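Local coordinates for protein kallikrein-10 (Homo sapiens, PDB 5LPE) that is a secreted, zymogen-like serine peptidase of the kallikrein subfamily, inhibited by zinc and credited with a tumour-suppressor role in breast and prostate cancer, at residues Thr147-Cys159 and Ile172-Gln184. Residues are numbered along the deposited sequence; the frame is centred on the assembly and turned at random.
Sequences TCSSITILSPKEC and ICAGLDRGQDPCQ. With SO4 (sulfate ion), chain D.
Ile151 lies against Ala174 and Leu176 on one face of two antiparallel strands, 147-153 and 172-176, a worked example of neighbouring strands sharing an apolar row. Its CD1 touches Ala174 CB at 3.5 Å and Leu176 CD1 at 3.7 Å. Ile151 and Ala174 point into the barrel, where they meet Leu191; Leu176, crossing Ile151 at a slant with CG anti to the backbone N (chi1 -157°), extends the row toward the rim. Further along, Ile153 and Ile172 meet more loosely through their CD1 atoms, and Leu191 touches both. The backbones are joined reciprocally: Thr152 N points almost straight at Gly175 O (2.7 Å, 170°), whereas the return bond from Gly175 N to Thr152 O is more bent (148°). Leu154 N binds Cys173 O, while its side chain lies over Gly175, CG 3.7 Å from Gly175 N. The Cys159-Cys173 disulfide ties the chain beyond Leu154 back to strand 172-176. Where that strand runs out into its turn, Ser150 OG makes a weak hydrogen bond to Asp177 OD2. Arg178 meets a sulfate, probably from the crystallisation liquor, at its guanidinium edge, in plane, NE (2.6 Å) and NH2 sharing O4; Gly179 N takes O3. This pairing belongs to the second, C-terminal six-stranded barrel of the chymotrypsin fold.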
loop_
_atom_site.group_PDB
_atom_site.type_symbol
_atom_site.label_atom_id
_atom_site.label_comp_id
_atom_site.label_asym_id
_atom_site.label_seq_id
_atom_site.Cartn_x
_atom_site.Cartn_y
_atom_site.Cartn_z
ATOM N N THR A 147 2.079 -1.208 -13.595
ATOM C CA THR A 147 1.138 -0.362 -14.298
ATOM C C THR A 147 0.621 0.696 -13.333
ATOM O O THR A 147 0.367 0.408 -12.160
ATOM C CB THR A 147 -0.007 -1.206 -14.890
ATOM O OG1 THR A 147 -0.481 -2.128 -13.903
ATOM C CG2 THR A 147 0.491 -1.992 -16.099
ATOM N N CYS A 148 0.489 1.921 -13.818
ATOM C CA CYS A 148 0.013 3.024 -12.999
ATOM C C CYS A 148 -1.395 3.392 -13.435
ATOM O O CYS A 148 -1.671 3.484 -14.636
ATOM C CB CYS A 148 0.935 4.235 -13.119
ATOM S SG CYS A 148 2.465 4.240 -12.114
ATOM N N SER A 149 -2.278 3.588 -12.456
ATOM C CA SER A 149 -3.665 3.979 -12.674
ATOM C C SER A 149 -3.961 5.145 -11.747
ATOM O O SER A 149 -3.607 5.106 -10.561
ATOM C CB SER A 149 -4.643 2.837 -12.390
ATOM O OG SER A 149 -4.144 1.585 -12.825
ATOM N N SER A 150 -4.582 6.185 -12.289
ATOM C CA SER A 150 -4.970 7.324 -11.482
ATOM C C SER A 150 -6.266 7.018 -10.754
ATOM O O SER A 150 -7.085 6.208 -11.190
ATOM C CB SER A 150 -5.098 8.588 -12.340
ATOM O OG SER A 150 -5.914 8.327 -13.461
ATOM N N ILE A 151 -6.428 7.639 -9.603
ATOM C CA ILE A 151 -7.509 7.276 -8.701
ATOM C C ILE A 151 -8.018 8.552 -8.075
ATOM O O ILE A 151 -7.251 9.490 -7.839
ATOM C CB ILE A 151 -7.033 6.230 -7.643
ATOM C CG1 ILE A 151 -7.974 5.028 -7.600
ATOM C CG2 ILE A 151 -6.931 6.859 -6.289
ATOM C CD1 ILE A 151 -7.372 3.773 -7.000
ATOM N N THR A 152 -9.309 8.558 -7.782
ATOM C CA THR A 152 -9.993 9.722 -7.237
ATOM C C THR A 152 -10.446 9.425 -5.824
ATOM O O THR A 152 -11.205 8.485 -5.608
ATOM C CB THR A 152 -11.193 10.120 -8.105
ATOM O OG1 THR A 152 -10.747 10.365 -9.453
ATOM C CG2 THR A 152 -11.878 11.352 -7.547
ATOM N N ILE A 153 -9.975 10.212 -4.865
ATOM C CA ILE A 153 -10.449 10.013 -3.504
ATOM C C ILE A 153 -11.943 10.301 -3.483
ATOM O O ILE A 153 -12.394 11.356 -3.938
ATOM C CB ILE A 153 -9.696 10.907 -2.506
ATOM C CG1 ILE A 153 -8.182 10.693 -2.574
ATOM C CG2 ILE A 153 -10.221 10.661 -1.095
ATOM C CD1 ILE A 153 -7.734 9.339 -2.141
ATOM N N LEU A 154 -12.714 9.353 -2.995
ATOM C CA LEU A 154 -14.131 9.547 -2.781
ATOM C C LEU A 154 -14.353 9.935 -1.333
ATOM O O LEU A 154 -13.435 9.938 -0.511
ATOM C CB LEU A 154 -14.912 8.284 -3.135
ATOM C CG LEU A 154 -14.679 7.741 -4.542
ATOM C CD1 LEU A 154 -15.583 6.538 -4.776
ATOM C CD2 LEU A 154 -14.914 8.836 -5.583
ATOM N N SER A 155 -15.578 10.156 -0.991
ATOM C CA SER A 155 -15.674 10.618 0.369
ATOM C C SER A 155 -16.219 9.511 1.257
ATOM O O SER A 155 -16.920 8.617 0.771
ATOM C CB SER A 155 -16.599 11.830 0.439
ATOM O OG SER A 155 -17.674 11.644 -0.453
ATOM N N PRO A 156 -15.923 9.539 2.577
ATOM C CA PRO A 156 -16.294 8.408 3.441
ATOM C C PRO A 156 -17.798 8.306 3.632
ATOM O O PRO A 156 -18.300 8.134 4.745
ATOM C CB PRO A 156 -15.593 8.745 4.768
ATOM C CG PRO A 156 -15.348 10.248 4.726
ATOM C CD PRO A 156 -15.110 10.546 3.290
ATOM N N LYS A 157 -18.507 8.392 2.514
ATOM C CA LYS A 157 -19.949 8.548 2.425
ATOM C C LYS A 157 -20.461 7.655 1.307
ATOM O O LYS A 157 -21.260 6.745 1.545
ATOM C CB LYS A 157 -20.301 10.026 2.177
ATOM C CG LYS A 157 -20.009 10.953 3.355
ATOM C CD LYS A 157 -19.295 12.214 2.906
ATOM C CE LYS A 157 -20.266 13.360 2.735
ATOM N NZ LYS A 157 -20.495 13.690 1.309
ATOM N N GLU A 158 -20.002 7.919 0.080
ATOM C CA GLU A 158 -20.418 7.138 -1.076
ATOM C C GLU A 158 -19.683 5.807 -1.171
ATOM O O GLU A 158 -19.950 5.026 -2.095
ATOM C CB GLU A 158 -20.228 7.976 -2.333
ATOM C CG GLU A 158 -21.037 7.520 -3.544
ATOM C CD GLU A 158 -20.141 7.093 -4.670
ATOM O OE1 GLU A 158 -18.946 7.449 -4.621
ATOM O OE2 GLU A 158 -20.607 6.394 -5.589
ATOM N N CYS A 159 -18.766 5.532 -0.241
ATOM C CA CYS A 159 -18.306 4.167 -0.042
ATOM C C CYS A 159 -19.243 3.370 0.844
ATOM O O CYS A 159 -19.247 2.135 0.775
ATOM C CB CYS A 159 -16.909 4.163 0.559
ATOM S SG CYS A 159 -15.865 2.920 -0.178
ATOM N N ILE A 172 -9.853 5.597 3.406
ATOM C CA ILE A 172 -10.175 6.363 2.220
ATOM C C ILE A 172 -10.565 5.360 1.149
ATOM O O ILE A 172 -9.928 4.312 1.009
ATOM C CB ILE A 172 -9.004 7.263 1.803
ATOM C CG1 ILE A 172 -7.737 6.453 1.804
ATOM C CG2 ILE A 172 -8.820 8.353 2.843
ATOM C CD1 ILE A 172 -6.577 7.203 1.270
ATOM N N CYS A 173 -11.680 5.623 0.487
ATOM C CA CYS A 173 -12.117 4.854 -0.661
ATOM C C CYS A 173 -11.637 5.535 -1.926
ATOM O O CYS A 173 -11.869 6.730 -2.113
ATOM C CB CYS A 173 -13.631 4.724 -0.659
ATOM S SG CYS A 173 -14.067 3.451 0.505
ATOM N N ALA A 174 -10.948 4.791 -2.770
ATOM C CA ALA A 174 -10.293 5.344 -3.945
ATOM C C ALA A 174 -11.065 4.907 -5.179
ATOM O O ALA A 174 -11.098 3.720 -5.503
ATOM C CB ALA A 174 -8.851 4.873 -4.011
ATOM N N GLY A 175 -11.726 5.851 -5.846
ATOM C CA GLY A 175 -12.406 5.533 -7.090
ATOM C C GLY A 175 -11.424 5.399 -8.235
ATOM O O GLY A 175 -10.627 6.305 -8.493
ATOM N N LEU A 176 -11.520 4.293 -8.959
ATOM C CA LEU A 176 -10.710 4.019 -10.139
ATOM C C LEU A 176 -11.497 4.429 -11.365
ATOM O O LEU A 176 -12.714 4.267 -11.402
ATOM C CB LEU A 176 -10.377 2.534 -10.229
ATOM C CG LEU A 176 -9.168 2.040 -11.006
ATOM C CD1 LEU A 176 -7.919 2.688 -10.479
ATOM C CD2 LEU A 176 -9.080 0.533 -10.834
ATOM N N ASP A 177 -10.826 4.953 -12.373
ATOM C CA ASP A 177 -11.589 5.406 -13.521
ATOM C C ASP A 177 -12.138 4.211 -14.305
ATOM O O ASP A 177 -11.571 3.112 -14.290
ATOM C CB ASP A 177 -10.737 6.334 -14.384
ATOM C CG ASP A 177 -10.159 7.495 -13.571
ATOM O OD1 ASP A 177 -10.613 7.701 -12.410
ATOM O OD2 ASP A 177 -9.251 8.195 -14.085
ATOM N N ARG A 178 -13.282 4.443 -14.968
ATOM C CA ARG A 178 -14.034 3.403 -15.669
ATOM C C ARG A 178 -13.168 2.697 -16.700
ATOM O O ARG A 178 -12.225 3.271 -17.250
ATOM C CB ARG A 178 -15.251 4.001 -16.387
ATOM C CG ARG A 178 -16.440 4.299 -15.494
ATOM C CD ARG A 178 -16.953 3.064 -14.751
ATOM N NE ARG A 178 -17.762 2.209 -15.607
ATOM C CZ ARG A 178 -19.031 2.456 -15.912
ATOM N NH1 ARG A 178 -19.628 3.540 -15.425
ATOM N NH2 ARG A 178 -19.701 1.623 -16.704
ATOM N N GLY A 179 -13.483 1.436 -16.962
ATOM C CA GLY A 179 -12.668 0.707 -17.900
ATOM C C GLY A 179 -11.345 0.209 -17.358
ATOM O O GLY A 179 -10.657 -0.533 -18.062
ATOM N N GLN A 180 -10.976 0.572 -16.132
ATOM C CA GLN A 180 -9.743 0.105 -15.515
ATOM C C GLN A 180 -9.980 -1.170 -14.715
ATOM O O GLN A 180 -10.994 -1.311 -14.026
ATOM C CB GLN A 180 -9.171 1.194 -14.609
ATOM C CG GLN A 180 -8.787 2.445 -15.356
ATOM C CD GLN A 180 -7.629 2.210 -16.287
ATOM O OE1 GLN A 180 -6.798 1.334 -16.044
ATOM N NE2 GLN A 180 -7.557 2.990 -17.360
ATOM N N ASP A 181 -9.044 -2.107 -14.813
ATOM C CA ASP A 181 -9.265 -3.364 -14.106
ATOM C C ASP A 181 -8.785 -3.193 -12.673
ATOM O O ASP A 181 -7.584 -2.978 -12.447
ATOM C CB ASP A 181 -8.559 -4.535 -14.795
ATOM C CG ASP A 181 -8.842 -5.880 -14.116
ATOM O OD1 ASP A 181 -9.885 -6.018 -13.455
ATOM O OD2 ASP A 181 -8.009 -6.803 -14.235
ATOM N N PRO A 182 -9.696 -3.254 -11.691
ATOM C CA PRO A 182 -9.287 -3.092 -10.281
ATOM C C PRO A 182 -8.252 -4.096 -9.839
ATOM O O PRO A 182 -7.457 -3.807 -8.946
ATOM C CB PRO A 182 -10.600 -3.281 -9.508
ATOM C CG PRO A 182 -11.479 -4.056 -10.432
ATOM C CD PRO A 182 -11.123 -3.597 -11.816
ATOM N N CYS A 183 -8.192 -5.245 -10.480
ATOM C CA CYS A 183 -7.348 -6.322 -10.012
ATOM C C CYS A 183 -5.904 -6.150 -10.435
ATOM O O CYS A 183 -5.088 -7.036 -10.162
ATOM C CB CYS A 183 -7.909 -7.660 -10.496
ATOM S SG CYS A 183 -9.242 -8.214 -9.425
ATOM N N GLN A 184 -5.558 -5.043 -11.079
ATOM C CA GLN A 184 -4.145 -4.813 -11.324
ATOM C C GLN A 184 -3.370 -4.352 -10.093
ATOM O O GLN A 184 -2.137 -4.398 -10.126
ATOM C CB GLN A 184 -3.962 -3.824 -12.464
ATOM C CG GLN A 184 -3.771 -4.552 -13.789
ATOM C CD GLN A 184 -2.791 -3.856 -14.689
ATOM O OE1 GLN A 184 -3.178 -3.035 -15.524
ATOM N NE2 GLN A 184 -1.509 -4.166 -14.521
HETATM S S SO4 D . -16.509 -0.909 -16.139
HETATM O O1 SO4 D . -15.962 -1.968 -17.017
HETATM O O2 SO4 D . -17.423 -1.516 -15.146
HETATM O O3 SO4 D . -15.397 -0.229 -15.436
HETATM O O4 SO4 D . -17.251 0.077 -16.956
#